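Sterol carrier protein 2 (Thermus thermophilus, PDB 2CX7) probably binds sterols or other lipids and carries them between membranes, as other members of the SCP-2 sterol transfer family do. Local coordinates at residues Ala34-Pro39 against Asp73-Ala78. Numbering follows the deposited sequence.
Sequences ALAVRP and DFVIEA
Five backbone hydrogen bonds join Ala34-Arg38 to Phe74-Ala78 as parallel neighbours, with strand axes 4.8 Å apart at closest. Ala34 N donates to Phe74 O and Ala34 O accepts from Ile76 N; Ala36 N and Ala36 O repeat the pattern with Ile76 O and Ala78 N. The Ala78 N to Ala36 O bond is the most bent, at 141°, and Ala36 O also accepts from Trp83 NE1 of helix 80-86. Arg38 N, just past the end of its strand, closes the series on Ala78 O at 3.0 Å.

Apolar contacts between side chains are few and fall on the face of Ala34, Ala36 and Val75. Ala34 CB meets Val75 CG2 at 4.1 Å, and Ala36 CB lies more loosely against Val75 CG1, while Leu35, Val37 and Ala78 line the other face, against Trp83.

The charged contact lies at the C-terminal end. Arg38 reaches across Glu77 at about a right angle, and Glu77 CG, anti to the backbone N (chi1 169°), lies 3.5 Å from Arg38 CG. Arg38 NE forms a salt bridge to Glu77 OE2, although the position of that oxygen is less certain. The guanidinium plane stands 80° from the carboxylate, and Ala78 CA lies over one face, toward the rim. NH1 and NH2 pair with Asp79 and Glu103.

An alanine at Arg38 would probably leave Asp79 and Glu103 without this cation, and Glu77 with at most a long, weak pairing to Lys105. The chemistry thus divides the work: main-chain bonds set the register of two adjacent inner strands in the SCP-2 sheet, and one arginine ties their ends to strand 103-106.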
ATOM      1  N   ALA A  34      -5.542   2.334  -0.437  1.00 14.58           N
ATOM      2  CA  ALA A  34      -5.036   3.002   0.746  1.00 12.62           C
ATOM      3  C   ALA A  34      -4.333   2.001   1.639  1.00 16.79           C
ATOM      4  O   ALA A  34      -4.874   0.928   1.940  1.00 18.02           O
ATOM      5  CB  ALA A  34      -6.174   3.672   1.515  1.00 15.16           C
ATOM      6  N   LEU A  35      -3.114   2.352   2.039  1.00 14.00           N
ATOM      7  CA  LEU A  35      -2.323   1.543   2.951  1.00 12.95           C
ATOM      8  C   LEU A  35      -2.444   2.332   4.256  1.00 14.05           C
ATOM      9  O   LEU A  35      -1.821   3.390   4.427  1.00 17.67           O
ATOM     10  CB  LEU A  35      -0.876   1.470   2.473  1.00 15.88           C
ATOM     11  CG  LEU A  35      -0.704   0.999   1.026  1.00 17.82           C
ATOM     12  CD1 LEU A  35       0.779   0.880   0.718  1.00 19.99           C
ATOM     13  CD2 LEU A  35      -1.430  -0.340   0.815  1.00 14.80           C
ATOM     14  N   ALA A  36      -3.263   1.818   5.164  1.00 11.77           N
ATOM     15  CA  ALA A  36      -3.549   2.503   6.416  1.00 11.57           C
ATOM     16  C   ALA A  36      -2.884   1.944   7.671  1.00 12.50           C
ATOM     17  O   ALA A  36      -2.840   0.728   7.880  1.00 13.14           O
ATOM     18  CB  ALA A  36      -5.059   2.552   6.617  1.00 16.52           C
ATOM     19  N   VAL A  37      -2.379   2.865   8.490  1.00 14.09           N
ATOM     20  CA  VAL A  37      -1.735   2.561   9.765  1.00 12.68           C
ATOM     21  C   VAL A  37      -2.733   2.929  10.856  1.00 12.57           C
ATOM     22  O   VAL A  37      -3.239   4.053  10.877  1.00 13.76           O
ATOM     23  CB  VAL A  37      -0.445   3.413   9.974  1.00 16.52           C
ATOM     24  CG1 VAL A  37       0.160   3.124  11.353  1.00 12.64           C
ATOM     25  CG2 VAL A  37       0.571   3.109   8.885  1.00 17.16           C
ATOM     26  N   ARG A  38      -3.026   1.982  11.749  1.00 10.65           N
ATOM     27  CA  ARG A  38      -3.960   2.212  12.848  1.00 12.56           C
ATOM     28  C   ARG A  38      -3.372   3.244  13.807  1.00 14.20           C
ATOM     29  O   ARG A  38      -2.152   3.425  13.848  1.00 11.74           O
ATOM     30  CB  ARG A  38      -4.202   0.908  13.609  1.00 11.36           C
ATOM     31  CG  ARG A  38      -4.804  -0.207  12.760  1.00 15.38           C
ATOM     32  CD  ARG A  38      -5.140  -1.430  13.610  1.00 20.12           C
ATOM     33  NE  ARG A  38      -5.851  -2.430  12.819  1.00 18.24           N
ATOM     34  CZ  ARG A  38      -5.376  -3.633  12.518  1.00 17.68           C
ATOM     35  NH1 ARG A  38      -4.172  -4.012  12.947  1.00 14.11           N
ATOM     36  NH2 ARG A  38      -6.101  -4.448  11.770  1.00 15.99           N
ATOM     37  N   PRO A  39      -4.227   3.942  14.579  1.00 12.69           N
ATOM     38  CA  PRO A  39      -3.737   4.945  15.535  1.00 14.80           C
ATOM     39  C   PRO A  39      -2.624   4.366  16.406  1.00 15.19           C
ATOM     40  O   PRO A  39      -2.749   3.256  16.955  1.00 13.09           O
ATOM     41  CB  PRO A  39      -4.986   5.282  16.339  1.00 16.30           C
ATOM     42  CG  PRO A  39      -6.056   5.210  15.277  1.00 17.37           C
ATOM     43  CD  PRO A  39      -5.702   3.908  14.576  1.00 18.15           C
ATOM     44  N   ASP A  73     -10.855   2.817  -3.057  1.00 25.72           N
ATOM     45  CA  ASP A  73     -11.628   1.673  -3.514  1.00 22.54           C
ATOM     46  C   ASP A  73     -11.239   0.443  -2.696  1.00 20.59           C
ATOM     47  O   ASP A  73     -12.064  -0.419  -2.414  1.00 23.32           O
ATOM     48  CB  ASP A  73     -11.372   1.419  -4.998  1.00 24.83           C
ATOM     49  CG  ASP A  73     -11.941   2.511  -5.871  1.00 23.35           C
ATOM     50  OD1 ASP A  73     -13.146   2.819  -5.724  1.00 27.09           O
ATOM     51  OD2 ASP A  73     -11.191   3.057  -6.702  1.00 24.42           O
ATOM     52  N   PHE A  74      -9.964   0.362  -2.334  1.00 19.05           N
ATOM     53  CA  PHE A  74      -9.480  -0.735  -1.516  1.00 14.74           C
ATOM     54  C   PHE A  74      -8.719  -0.134  -0.349  1.00 11.59           C
ATOM     55  O   PHE A  74      -7.939   0.799  -0.525  1.00 15.58           O
ATOM     56  CB  PHE A  74      -8.558  -1.659  -2.313  1.00 12.86           C
ATOM     57  CG  PHE A  74      -9.255  -2.402  -3.418  1.00 17.09           C
ATOM     58  CD1 PHE A  74      -9.455  -1.805  -4.658  1.00 19.41           C
ATOM     59  CD2 PHE A  74      -9.724  -3.698  -3.209  1.00 20.64           C
ATOM     60  CE1 PHE A  74     -10.113  -2.490  -5.681  1.00 21.70           C
ATOM     61  CE2 PHE A  74     -10.383  -4.393  -4.218  1.00 20.01           C
ATOM     62  CZ  PHE A  74     -10.578  -3.788  -5.458  1.00 23.31           C
ATOM     63  N   VAL A  75      -8.961  -0.662   0.842  1.00 12.14           N
ATOM     64  CA  VAL A  75      -8.285  -0.183   2.033  1.00 15.47           C
ATOM     65  C   VAL A  75      -7.715  -1.365   2.798  1.00 14.74           C
ATOM     66  O   VAL A  75      -8.441  -2.300   3.150  1.00 13.94           O
ATOM     67  CB  VAL A  75      -9.242   0.600   2.952  1.00 18.03           C
ATOM     68  CG1 VAL A  75      -8.519   1.024   4.221  1.00 17.84           C
ATOM     69  CG2 VAL A  75      -9.763   1.821   2.216  1.00 16.74           C
ATOM     70  N   ILE A  76      -6.401  -1.337   3.003  1.00 14.63           N
ATOM     71  CA  ILE A  76      -5.709  -2.384   3.751  1.00 12.49           C
ATOM     72  C   ILE A  76      -5.119  -1.701   4.976  1.00 12.54           C
ATOM     73  O   ILE A  76      -4.258  -0.823   4.868  1.00 16.08           O
ATOM     74  CB  ILE A  76      -4.569  -3.023   2.955  1.00 14.13           C
ATOM     75  CG1 ILE A  76      -5.106  -3.624   1.653  1.00 15.25           C
ATOM     76  CG2 ILE A  76      -3.910  -4.115   3.809  1.00 18.35           C
ATOM     77  CD1 ILE A  76      -4.031  -4.258   0.777  1.00 17.44           C
ATOM     78  N   GLU A  77      -5.582  -2.126   6.141  1.00 12.08           N
ATOM     79  CA  GLU A  77      -5.173  -1.539   7.412  1.00 13.37           C
ATOM     80  C   GLU A  77      -4.317  -2.485   8.249  1.00 13.07           C
ATOM     81  O   GLU A  77      -4.486  -3.709   8.186  1.00 13.77           O
ATOM     82  CB  GLU A  77      -6.442  -1.149   8.177  1.00 21.29           C
ATOM     83  CG  GLU A  77      -6.256  -0.767   9.623  1.00 25.51           C
ATOM     84  CD  GLU A  77      -7.598  -0.674  10.340  1.00 32.61           C
ATOM     85  OE1 GLU A  77      -8.383   0.239  10.008  1.00 28.74           O
ATOM     86  OE2 GLU A  77      -7.872  -1.527  11.219  1.00 32.77           O
ATOM     87  N   ALA A  78      -3.430  -1.914   9.059  1.00 10.09           N
ATOM     88  CA  ALA A  78      -2.556  -2.722   9.899  1.00 10.20           C
ATOM     89  C   ALA A  78      -1.856  -1.868  10.943  1.00 13.17           C
ATOM     90  O   ALA A  78      -1.858  -0.631  10.857  1.00 13.93           O
ATOM     91  CB  ALA A  78      -1.514  -3.433   9.028  1.00 10.02           C
TER